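Local coordinates for protein pyruvate carboxylase n-terminal domain (Aquifex aeolicus, PDB 1ULZ) that serves as the biotin carboxylase subunit of a pyruvate carboxylase, built from an N-terminal, a central ATP-grasp and a C-terminal region, at residues R352-Y357 and R373-T378; K236-A241 and P419-I424. The protein carries 1 engineered substitution. All blocks are in the same frame, centred on the assembly; numbering follows the deposited sequence.

Contact 1 of 2, residues R352-Y357 and R373-T378. Unlike the reference sequence in segment 352-357: Arg-352 (reference Gly).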
# COMPACT_ATOMS: atom_id res chain seq x y z
N ARG A 352 -10.97 -25.48 -6.61
CA ARG A 352 -9.71 -26.20 -6.72
C ARG A 352 -8.57 -25.59 -5.90
O ARG A 352 -8.81 -24.81 -4.97
CB ARG A 352 -9.31 -26.32 -8.19
CG ARG A 352 -10.33 -27.11 -9.00
CD ARG A 352 -9.66 -27.98 -10.06
NE ARG A 352 -8.92 -27.20 -11.04
CZ ARG A 352 -8.30 -27.72 -12.10
NH1 ARG A 352 -8.34 -29.04 -12.31
NH2 ARG A 352 -7.64 -26.94 -12.95
N VAL A 353 -7.34 -25.96 -6.24
CA VAL A 353 -6.18 -25.47 -5.50
C VAL A 353 -5.28 -24.57 -6.34
O VAL A 353 -4.98 -24.87 -7.49
CB VAL A 353 -5.37 -26.66 -4.98
CG1 VAL A 353 -4.28 -26.18 -4.04
CG2 VAL A 353 -6.29 -27.65 -4.28
N ILE A 354 -4.84 -23.46 -5.75
CA ILE A 354 -3.96 -22.52 -6.44
C ILE A 354 -2.55 -23.08 -6.56
O ILE A 354 -1.98 -23.56 -5.59
CB ILE A 354 -3.92 -21.16 -5.70
CG1 ILE A 354 -5.27 -20.44 -5.88
CG2 ILE A 354 -2.79 -20.29 -6.23
CD1 ILE A 354 -5.30 -19.06 -5.27
N GLU A 355 -2.00 -23.02 -7.77
CA GLU A 355 -0.64 -23.50 -8.03
C GLU A 355 0.30 -22.30 -8.07
O GLU A 355 0.92 -21.97 -7.06
CB GLU A 355 -0.61 -24.28 -9.35
CG GLU A 355 -1.69 -25.35 -9.40
CD GLU A 355 -1.65 -26.19 -10.67
OE1 GLU A 355 -1.04 -25.75 -11.66
OE2 GLU A 355 -2.27 -27.28 -10.66
N ARG A 356 0.40 -21.62 -9.21
CA ARG A 356 1.28 -20.45 -9.25
C ARG A 356 0.52 -19.28 -8.63
O ARG A 356 -0.70 -19.17 -8.77
CB ARG A 356 1.72 -20.15 -10.68
CG ARG A 356 2.37 -21.37 -11.34
CD ARG A 356 3.39 -21.04 -12.42
NE ARG A 356 2.80 -20.44 -13.62
CZ ARG A 356 3.35 -20.51 -14.83
NH1 ARG A 356 4.49 -21.16 -15.02
NH2 ARG A 356 2.75 -19.92 -15.87
N TYR A 357 1.22 -18.43 -7.90
CA TYR A 357 0.59 -17.30 -7.23
C TYR A 357 1.59 -16.19 -6.98
O TYR A 357 2.49 -16.33 -6.16
CB TYR A 357 -0.03 -17.78 -5.90
CG TYR A 357 -0.90 -16.75 -5.20
CD1 TYR A 357 -0.50 -16.15 -4.01
CD2 TYR A 357 -2.12 -16.36 -5.74
CE1 TYR A 357 -1.28 -15.20 -3.39
CE2 TYR A 357 -2.91 -15.41 -5.12
CZ TYR A 357 -2.49 -14.83 -3.95
OH TYR A 357 -3.26 -13.86 -3.35
N ARG A 373 0.41 -20.41 -2.62
CA ARG A 373 0.37 -21.69 -3.32
C ARG A 373 -0.21 -22.69 -2.34
O ARG A 373 0.17 -22.71 -1.17
CB ARG A 373 1.77 -22.13 -3.74
CG ARG A 373 1.78 -23.51 -4.36
CD ARG A 373 3.08 -23.79 -5.09
NE ARG A 373 3.03 -25.09 -5.77
CZ ARG A 373 2.97 -26.26 -5.13
NH1 ARG A 373 2.97 -26.29 -3.80
NH2 ARG A 373 2.90 -27.39 -5.83
N GLY A 374 -1.14 -23.52 -2.80
CA GLY A 374 -1.74 -24.50 -1.92
C GLY A 374 -3.09 -24.05 -1.41
O GLY A 374 -3.90 -24.86 -0.95
N PHE A 375 -3.34 -22.75 -1.50
CA PHE A 375 -4.62 -22.19 -1.07
C PHE A 375 -5.70 -23.01 -1.76
O PHE A 375 -5.59 -23.32 -2.94
CB PHE A 375 -4.70 -20.73 -1.50
CG PHE A 375 -6.01 -20.06 -1.17
CD1 PHE A 375 -7.02 -20.00 -2.11
CD2 PHE A 375 -6.19 -19.42 0.05
CE1 PHE A 375 -8.20 -19.32 -1.85
CE2 PHE A 375 -7.37 -18.74 0.33
CZ PHE A 375 -8.38 -18.68 -0.63
N GLU A 376 -6.75 -23.35 -1.02
CA GLU A 376 -7.82 -24.16 -1.58
C GLU A 376 -9.17 -23.49 -1.46
O GLU A 376 -9.50 -22.90 -0.42
CB GLU A 376 -7.87 -25.52 -0.89
CG GLU A 376 -8.74 -26.53 -1.62
CD GLU A 376 -9.18 -27.68 -0.73
OE1 GLU A 376 -8.38 -28.12 0.13
OE2 GLU A 376 -10.33 -28.13 -0.91
N VAL A 377 -9.97 -23.58 -2.51
CA VAL A 377 -11.31 -23.01 -2.50
C VAL A 377 -12.31 -24.14 -2.28
O VAL A 377 -12.68 -24.83 -3.24
CB VAL A 377 -11.63 -22.31 -3.85
CG1 VAL A 377 -13.01 -21.71 -3.80
CG2 VAL A 377 -10.59 -21.23 -4.15
N THR A 378 -12.73 -24.36 -1.03
CA THR A 378 -13.70 -25.42 -0.72
C THR A 378 -15.09 -24.98 -1.13
O THR A 378 -15.34 -23.80 -1.34
CB THR A 378 -13.72 -25.77 0.78
OG1 THR A 378 -14.23 -24.66 1.53
CG2 THR A 378 -12.32 -26.10 1.27
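Ile-354 uses both of its backbone polar atoms on the chain around Phe-375. Its N donates to Phe-375 O at 2.9 Å. Its O accepts from Gly-374 N, also at 2.9 Å. A third bond, from Val-377 N to Arg-352 O at 3.0 Å, is nearly straight, with 173° at the hydrogen. Phe-375 O also lies 3.4 Å from Val-353 CA, a CA-H...O contact beside its main bond. Val-353 CG1, anti to the backbone N (chi1 -172°), lies 3.3 Å from the same Phe-375 O. Together these bonds tie two loops of the biotin carboxylase C-terminal domain, running roughly antiparallel, with a single beta bridge between Val-353 and Glu-376. At the phi of Gly-374, 100°, a CB would jam against the preceding carbonyl O, which calls for glycine. Buried Ile-354 meets Phe-375 through CD1, 3.7 Å from Phe-375 CD1. Tyr-357 OH is satisfied by His-369 ND1 and Tyr-409 OH. Arg-373 lays its aliphatic part beside Glu-355 O, CG at 3.2 Å, while its guanidinium comes close to that of Arg-373 of the second subunit. Arg-352, an engineered residue in place of the reference glycine, points its CB away from the partner loop and makes a weak NE bond to Gly-413 O.

Contact 2 of 2, residues K236-A241 and P419-I424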
# COMPACT_ATOMS: atom_id res chain seq x y z
N LYS A 236 -21.08 -8.07 -5.68
CA LYS A 236 -20.12 -7.01 -5.97
C LYS A 236 -18.84 -7.55 -6.62
O LYS A 236 -18.38 -8.65 -6.29
CB LYS A 236 -19.80 -6.24 -4.68
CG LYS A 236 -20.98 -5.39 -4.20
CD LYS A 236 -20.90 -5.08 -2.71
CE LYS A 236 -22.02 -4.15 -2.28
NZ LYS A 236 -22.05 -3.91 -0.81
N LEU A 237 -18.30 -6.79 -7.56
CA LEU A 237 -17.09 -7.19 -8.28
C LEU A 237 -16.07 -6.06 -8.25
O LEU A 237 -14.87 -6.29 -8.07
CB LEU A 237 -17.44 -7.53 -9.73
CG LEU A 237 -16.38 -8.14 -10.64
CD1 LEU A 237 -15.88 -9.47 -10.08
CD2 LEU A 237 -16.99 -8.35 -12.03
N VAL A 238 -16.54 -4.83 -8.43
CA VAL A 238 -15.67 -3.67 -8.41
C VAL A 238 -16.33 -2.55 -7.61
O VAL A 238 -17.52 -2.27 -7.79
CB VAL A 238 -15.38 -3.14 -9.83
CG1 VAL A 238 -14.53 -1.89 -9.76
CG2 VAL A 238 -14.67 -4.21 -10.65
N GLU A 239 -15.56 -1.93 -6.72
CA GLU A 239 -16.06 -0.84 -5.88
C GLU A 239 -15.08 0.34 -5.91
O GLU A 239 -13.87 0.14 -5.99
CB GLU A 239 -16.24 -1.30 -4.44
CG GLU A 239 -17.09 -2.55 -4.26
CD GLU A 239 -16.27 -3.79 -3.96
OE1 GLU A 239 -16.88 -4.85 -3.73
OE2 GLU A 239 -15.03 -3.72 -3.96
N ILE A 240 -15.60 1.56 -5.84
CA ILE A 240 -14.75 2.74 -5.84
C ILE A 240 -15.12 3.73 -4.74
O ILE A 240 -16.22 3.68 -4.18
CB ILE A 240 -14.81 3.50 -7.19
CG1 ILE A 240 -16.14 4.25 -7.31
CG2 ILE A 240 -14.67 2.53 -8.35
CD1 ILE A 240 -16.19 5.22 -8.47
N ALA A 241 -14.19 4.64 -4.43
CA ALA A 241 -14.41 5.67 -3.43
C ALA A 241 -13.47 6.84 -3.72
O ALA A 241 -12.31 6.64 -4.05
CB ALA A 241 -14.14 5.14 -2.01
N PRO A 419 -9.28 -11.94 -15.83
CA PRO A 419 -9.43 -11.56 -17.24
C PRO A 419 -10.60 -10.61 -17.44
O PRO A 419 -10.51 -9.64 -18.20
CB PRO A 419 -9.65 -12.91 -17.94
CG PRO A 419 -8.85 -13.85 -17.10
CD PRO A 419 -9.19 -13.41 -15.69
N LEU A 420 -11.70 -10.90 -16.75
CA LEU A 420 -12.91 -10.09 -16.81
C LEU A 420 -12.61 -8.67 -16.33
O LEU A 420 -12.91 -7.69 -17.01
CB LEU A 420 -13.99 -10.72 -15.92
CG LEU A 420 -15.21 -9.85 -15.61
CD1 LEU A 420 -15.92 -9.49 -16.90
CD2 LEU A 420 -16.14 -10.58 -14.66
N LEU A 421 -12.00 -8.58 -15.15
CA LEU A 421 -11.63 -7.30 -14.54
C LEU A 421 -10.75 -6.47 -15.48
O LEU A 421 -10.99 -5.28 -15.66
CB LEU A 421 -10.91 -7.55 -13.21
CG LEU A 421 -11.80 -8.17 -12.13
CD1 LEU A 421 -10.98 -8.61 -10.92
CD2 LEU A 421 -12.85 -7.17 -11.73
N ILE A 422 -9.75 -7.11 -16.08
CA ILE A 422 -8.86 -6.41 -17.00
C ILE A 422 -9.66 -5.78 -18.15
O ILE A 422 -9.44 -4.63 -18.50
CB ILE A 422 -7.77 -7.37 -17.58
CG1 ILE A 422 -6.87 -7.87 -16.44
CG2 ILE A 422 -6.94 -6.66 -18.63
CD1 ILE A 422 -5.75 -8.81 -16.88
N ASN A 423 -10.60 -6.53 -18.72
CA ASN A 423 -11.40 -5.99 -19.81
C ASN A 423 -12.24 -4.79 -19.36
O ASN A 423 -12.39 -3.81 -20.09
CB ASN A 423 -12.33 -7.06 -20.40
CG ASN A 423 -11.59 -8.06 -21.28
OD1 ASN A 423 -10.62 -7.71 -21.95
ND2 ASN A 423 -12.08 -9.30 -21.31
N ILE A 424 -12.79 -4.85 -18.15
CA ILE A 424 -13.59 -3.75 -17.63
C ILE A 424 -12.73 -2.49 -17.55
O ILE A 424 -13.16 -1.41 -17.93
CB ILE A 424 -14.17 -4.06 -16.23
CG1 ILE A 424 -15.16 -5.23 -16.33
CG2 ILE A 424 -14.87 -2.84 -15.66
CD1 ILE A 424 -15.79 -5.62 -15.01
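Leu-237 and Val-238 bring the antiparallel sheet against helix 418-426, a strand-on-helix packing that joins a strand of the ATP-grasp region to a helix of the biotin carboxylase C-terminal domain. The short axes approach to 10.2 Å and cross at -40°, and no hydrogen bond passes between the segments; the contact is wholly apolar. Leu-237 does most of the work. Its chi1 of -172° sets CG anti to the backbone N, 3.8 Å from Leu-421 CD2. Its CD2 meets Leu-420 CD2 at 3.6 Å. Ile-424 adds its CD1, which approaches Leu-237 CD2 at 4.2 Å from one turn farther along the helix. Such branched hydrocarbon side chains suit a buried seam because they carry no polar group to satisfy. Polar work is done by other residues: Lys-236 NZ forms a salt bridge to Glu-295 OE1, and Glu-239 OE1 forms one to Arg-337 NE. Leu-421 also packs on Cys-336 and Ile-338 of the neighbouring strand 332-339, and on Leu-406 of helix 395-407. Its CD2 touches Val-238 too, 3.6 Å from CG2, the two side chains lying alongside with opposed directions.

The centres of contacts 1 and 2 lie 22 Å apart and their nearest atoms about 12 Å, so the two do not touch. Along the chain the order is 236-241, 352-357, 373-378 and 419-424, and the short-range contact 1 thus falls within the long span that contact 2 bridges. Both involve the C-terminal domain: contact 1 ties two of its loops together, whereas contact 2 brings its helix 418-426 against strand 235-241. The eight-stranded antiparallel sheet connects them, for strand 235-241 neighbours 332-339, next to 384-392, on which Ile-354 and Tyr-357 pack. One contact thus lies among partly exposed loops of that domain, the other at its buried junction with the sheet.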